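Local coordinates for protelomerase (Agrobacterium tumefaciens, PDB 4F41), which probably resolves replicated telomeres by cutting and rejoining DNA strands to leave covalently closed hairpin ends, at residues A117-E122 with M305-P310. The protein carries 1 engineered substitution. Numbering follows the deposited sequence.
Sequences ALITFE and MTYTLP
The Tyr307 ring is covered on both faces near its centre: Phe121 presents the CD1-CE1 edge of its ring to one, and over the opposite face lies Thr306 OG1, 3.5 Å above the Tyr307 ring plane and hydrogen-bonded to His266. The two rings form a T-shaped pair, with centroids 4.8 Å apart and planes at 79°. At the Tyr307 edge, near the ring plane, sits the backbone oxygen of Ile119, whose CB and CG2 pack on CD1 of the tyrosine. Tyr307 CG is anti to its carbonyl carbon (chi1 -51°), which lays the ring alongside the Ile119 side chain; its hydroxyl is hydrogen-bonded to Glu257, and Trp253 meets Phe121 edge-to-face. These contacts flank a minimal two-stranded parallel sheet, 119-120 with 307-308, which, within the telomere resolvase catalytic domain, ties the link between helices 97-116 and 124-133 to the strand that leads into helix 310-317, with 182 residues between the two segments. Its hydrogen bonds alternate in the parallel manner: Ile119 N donates to Thr306 O at 3.0 Å, nearly straight at 169°, Thr308 N to Ile119 O at 3.0 Å, and Phe121 N to Thr308 O at 3.1 Å. Thr308 O also receives a CA-H contact from Thr120. Across the sheet from the rings, Leu118 spreads its methyls over the partner backbone, CD2 standing 3.5 Å from Met305 O and CD1 touching Thr308 CB, while Thr308 CG2 lies 3.7 Å from Thr120 CA. Beyond the bridges the 117-122 segment bends in an inverse gamma turn centred on Phe121, closed by a weak bond from Glu122 N to Thr120 O. Pro310, the first residue of helix 310-317 after the N-cap Leu309, brings CD to 3.2 Å from Phe121 O, and Glu122 forms a salt bridge to Arg313 of that helix.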
ATOM      1  N   ALA A 117      18.284  -1.078 -14.590  1.00 29.95           N
ATOM      2  CA  ALA A 117      19.292  -1.513 -13.629  1.00 23.58           C
ATOM      3  C   ALA A 117      18.669  -2.351 -12.513  1.00 25.83           C
ATOM      4  O   ALA A 117      18.468  -1.871 -11.399  1.00 26.20           O
ATOM      5  CB  ALA A 117      20.023  -0.308 -13.047  1.00 19.21           C
ATOM      6  N   LEU A 118      18.363  -3.608 -12.827  1.00 26.00           N
ATOM      7  CA  LEU A 118      17.758  -4.523 -11.863  1.00 27.18           C
ATOM      8  C   LEU A 118      18.699  -4.840 -10.701  1.00 35.67           C
ATOM      9  O   LEU A 118      19.917  -4.854 -10.864  1.00 45.65           O
ATOM     10  CB  LEU A 118      17.295  -5.813 -12.549  1.00 19.47           C
ATOM     11  CG  LEU A 118      16.008  -5.743 -13.369  1.00 19.28           C
ATOM     12  CD1 LEU A 118      15.610  -7.120 -13.893  1.00 26.89           C
ATOM     13  CD2 LEU A 118      14.878  -5.139 -12.554  1.00 13.61           C
ATOM     14  N   ILE A 119      18.122  -5.088  -9.529  1.00 29.36           N
ATOM     15  CA  ILE A 119      18.898  -5.426  -8.340  1.00 33.67           C
ATOM     16  C   ILE A 119      18.888  -6.937  -8.104  1.00 38.78           C
ATOM     17  O   ILE A 119      17.832  -7.536  -7.927  1.00 42.06           O
ATOM     18  CB  ILE A 119      18.364  -4.686  -7.090  1.00 31.47           C
ATOM     19  CG1 ILE A 119      18.647  -3.186  -7.193  1.00 21.56           C
ATOM     20  CG2 ILE A 119      18.982  -5.252  -5.824  1.00 35.09           C
ATOM     21  CD1 ILE A 119      18.166  -2.379  -6.000  1.00 20.38           C
ATOM     22  N   THR A 120      20.066  -7.555  -8.119  1.00 41.02           N
ATOM     23  CA  THR A 120      20.157  -9.000  -7.931  1.00 34.07           C
ATOM     24  C   THR A 120      19.919  -9.366  -6.468  1.00 31.69           C
ATOM     25  O   THR A 120      20.724  -9.030  -5.600  1.00 30.24           O
ATOM     26  CB  THR A 120      21.526  -9.553  -8.383  1.00 34.07           C
ATOM     27  OG1 THR A 120      21.856  -9.037  -9.679  1.00 31.23           O
ATOM     28  CG2 THR A 120      21.498 -11.074  -8.437  1.00 38.42           C
ATOM     29  N   PHE A 121      18.807 -10.044  -6.197  1.00 30.26           N
ATOM     30  CA  PHE A 121      18.489 -10.461  -4.836  1.00 37.20           C
ATOM     31  C   PHE A 121      19.226 -11.760  -4.526  1.00 47.47           C
ATOM     32  O   PHE A 121      18.652 -12.847  -4.608  1.00 50.56           O
ATOM     33  CB  PHE A 121      16.978 -10.644  -4.670  1.00 36.37           C
ATOM     34  CG  PHE A 121      16.456 -10.211  -3.326  1.00 40.14           C
ATOM     35  CD1 PHE A 121      15.511  -9.202  -3.227  1.00 43.87           C
ATOM     36  CD2 PHE A 121      16.913 -10.811  -2.164  1.00 37.11           C
ATOM     37  CE1 PHE A 121      15.026  -8.803  -1.995  1.00 44.51           C
ATOM     38  CE2 PHE A 121      16.433 -10.416  -0.927  1.00 40.67           C
ATOM     39  CZ  PHE A 121      15.489  -9.411  -0.843  1.00 46.07           C
ATOM     40  N   GLU A 122      20.503 -11.631  -4.175  1.00 43.67           N
ATOM     41  CA  GLU A 122      21.378 -12.777  -3.959  1.00 39.00           C
ATOM     42  C   GLU A 122      20.843 -13.736  -2.900  1.00 42.18           C
ATOM     43  O   GLU A 122      20.762 -14.944  -3.126  1.00 41.68           O
ATOM     44  CB  GLU A 122      22.783 -12.309  -3.565  1.00 41.08           C
ATOM     45  CG  GLU A 122      23.882 -12.731  -4.532  1.00 48.43           C
ATOM     46  CD  GLU A 122      24.007 -11.804  -5.724  1.00 56.40           C
ATOM     47  OE1 GLU A 122      23.584 -10.634  -5.621  1.00 61.81           O
ATOM     48  OE2 GLU A 122      24.537 -12.246  -6.766  1.00 57.86           O
ATOM     49  N   MET A 305       8.760  -4.820 -10.877  1.00 18.56           N
ATOM     50  CA  MET A 305       9.950  -5.443 -11.440  1.00 15.83           C
ATOM     51  C   MET A 305      11.201  -4.670 -11.036  1.00 28.82           C
ATOM     52  O   MET A 305      11.734  -3.875 -11.812  1.00 25.92           O
ATOM     53  CB  MET A 305       9.829  -5.532 -12.961  1.00  9.42           C
ATOM     54  CG  MET A 305       8.620  -6.331 -13.416  1.00  0.11           C
ATOM     55  SD  MET A 305       8.366  -6.320 -15.198  1.00 20.63           S
ATOM     56  CE  MET A 305       6.917  -7.364 -15.324  1.00  5.16           C
ATOM     57  N   THR A 306      11.660  -4.906  -9.812  1.00 32.86           N
ATOM     58  CA  THR A 306      12.821  -4.204  -9.277  1.00 28.91           C
ATOM     59  C   THR A 306      13.991  -5.148  -9.024  1.00 27.62           C
ATOM     60  O   THR A 306      15.146  -4.725  -9.017  1.00 24.90           O
ATOM     61  CB  THR A 306      12.477  -3.466  -7.967  1.00 28.33           C
ATOM     62  OG1 THR A 306      11.931  -4.395  -7.022  1.00 34.64           O
ATOM     63  CG2 THR A 306      11.462  -2.365  -8.227  1.00 30.79           C
ATOM     64  N   TYR A 307      13.690  -6.428  -8.819  1.00 35.76           N
ATOM     65  CA  TYR A 307      14.727  -7.412  -8.527  1.00 29.58           C
ATOM     66  C   TYR A 307      14.941  -8.399  -9.669  1.00 39.82           C
ATOM     67  O   TYR A 307      14.174  -8.440 -10.631  1.00 49.39           O
ATOM     68  CB  TYR A 307      14.392  -8.199  -7.257  1.00 16.14           C
ATOM     69  CG  TYR A 307      14.057  -7.352  -6.054  1.00 18.97           C
ATOM     70  CD1 TYR A 307      14.981  -6.465  -5.521  1.00 18.54           C
ATOM     71  CD2 TYR A 307      12.818  -7.459  -5.434  1.00 22.16           C
ATOM     72  CE1 TYR A 307      14.676  -5.696  -4.414  1.00 23.33           C
ATOM     73  CE2 TYR A 307      12.505  -6.695  -4.328  1.00 17.86           C
ATOM     74  CZ  TYR A 307      13.435  -5.816  -3.821  1.00 26.13           C
ATOM     75  OH  TYR A 307      13.122  -5.054  -2.719  1.00 44.98           O
ATOM     76  N   THR A 308      15.999  -9.192  -9.543  1.00 34.82           N
ATOM     77  CA  THR A 308      16.232 -10.326 -10.427  1.00 31.44           C
ATOM     78  C   THR A 308      16.877 -11.460  -9.635  1.00 32.12           C
ATOM     79  O   THR A 308      17.788 -11.235  -8.836  1.00 44.20           O
ATOM     80  CB  THR A 308      17.101  -9.952 -11.650  1.00 39.25           C
ATOM     81  OG1 THR A 308      17.350 -11.123 -12.438  1.00 47.00           O
ATOM     82  CG2 THR A 308      18.428  -9.341 -11.218  1.00 32.46           C
ATOM     83  N   LEU A 309      16.385 -12.676  -9.841  1.00 44.96           N
ATOM     84  CA  LEU A 309      16.878 -13.828  -9.098  1.00 32.07           C
ATOM     85  C   LEU A 309      18.277 -14.221  -9.561  1.00 49.34           C
ATOM     86  O   LEU A 309      18.580 -14.156 -10.753  1.00 60.86           O
ATOM     87  CB  LEU A 309      15.911 -15.004  -9.233  1.00 25.39           C
ATOM     88  CG  LEU A 309      14.480 -14.728  -8.766  1.00 23.80           C
ATOM     89  CD1 LEU A 309      13.672 -16.013  -8.728  1.00 23.36           C
ATOM     90  CD2 LEU A 309      14.475 -14.047  -7.405  1.00 22.13           C
ATOM     91  N   PRO A 310      19.137 -14.629  -8.614  1.00 55.26           N
ATOM     92  CA  PRO A 310      20.530 -14.982  -8.911  1.00 55.60           C
ATOM     93  C   PRO A 310      20.650 -16.135  -9.903  1.00 54.87           C
ATOM     94  O   PRO A 310      21.613 -16.176 -10.669  1.00 55.76           O
ATOM     95  CB  PRO A 310      21.091 -15.390  -7.543  1.00 57.37           C
ATOM     96  CG  PRO A 310      19.896 -15.726  -6.717  1.00 57.94           C
ATOM     97  CD  PRO A 310      18.820 -14.803  -7.187  1.00 57.24           C
TER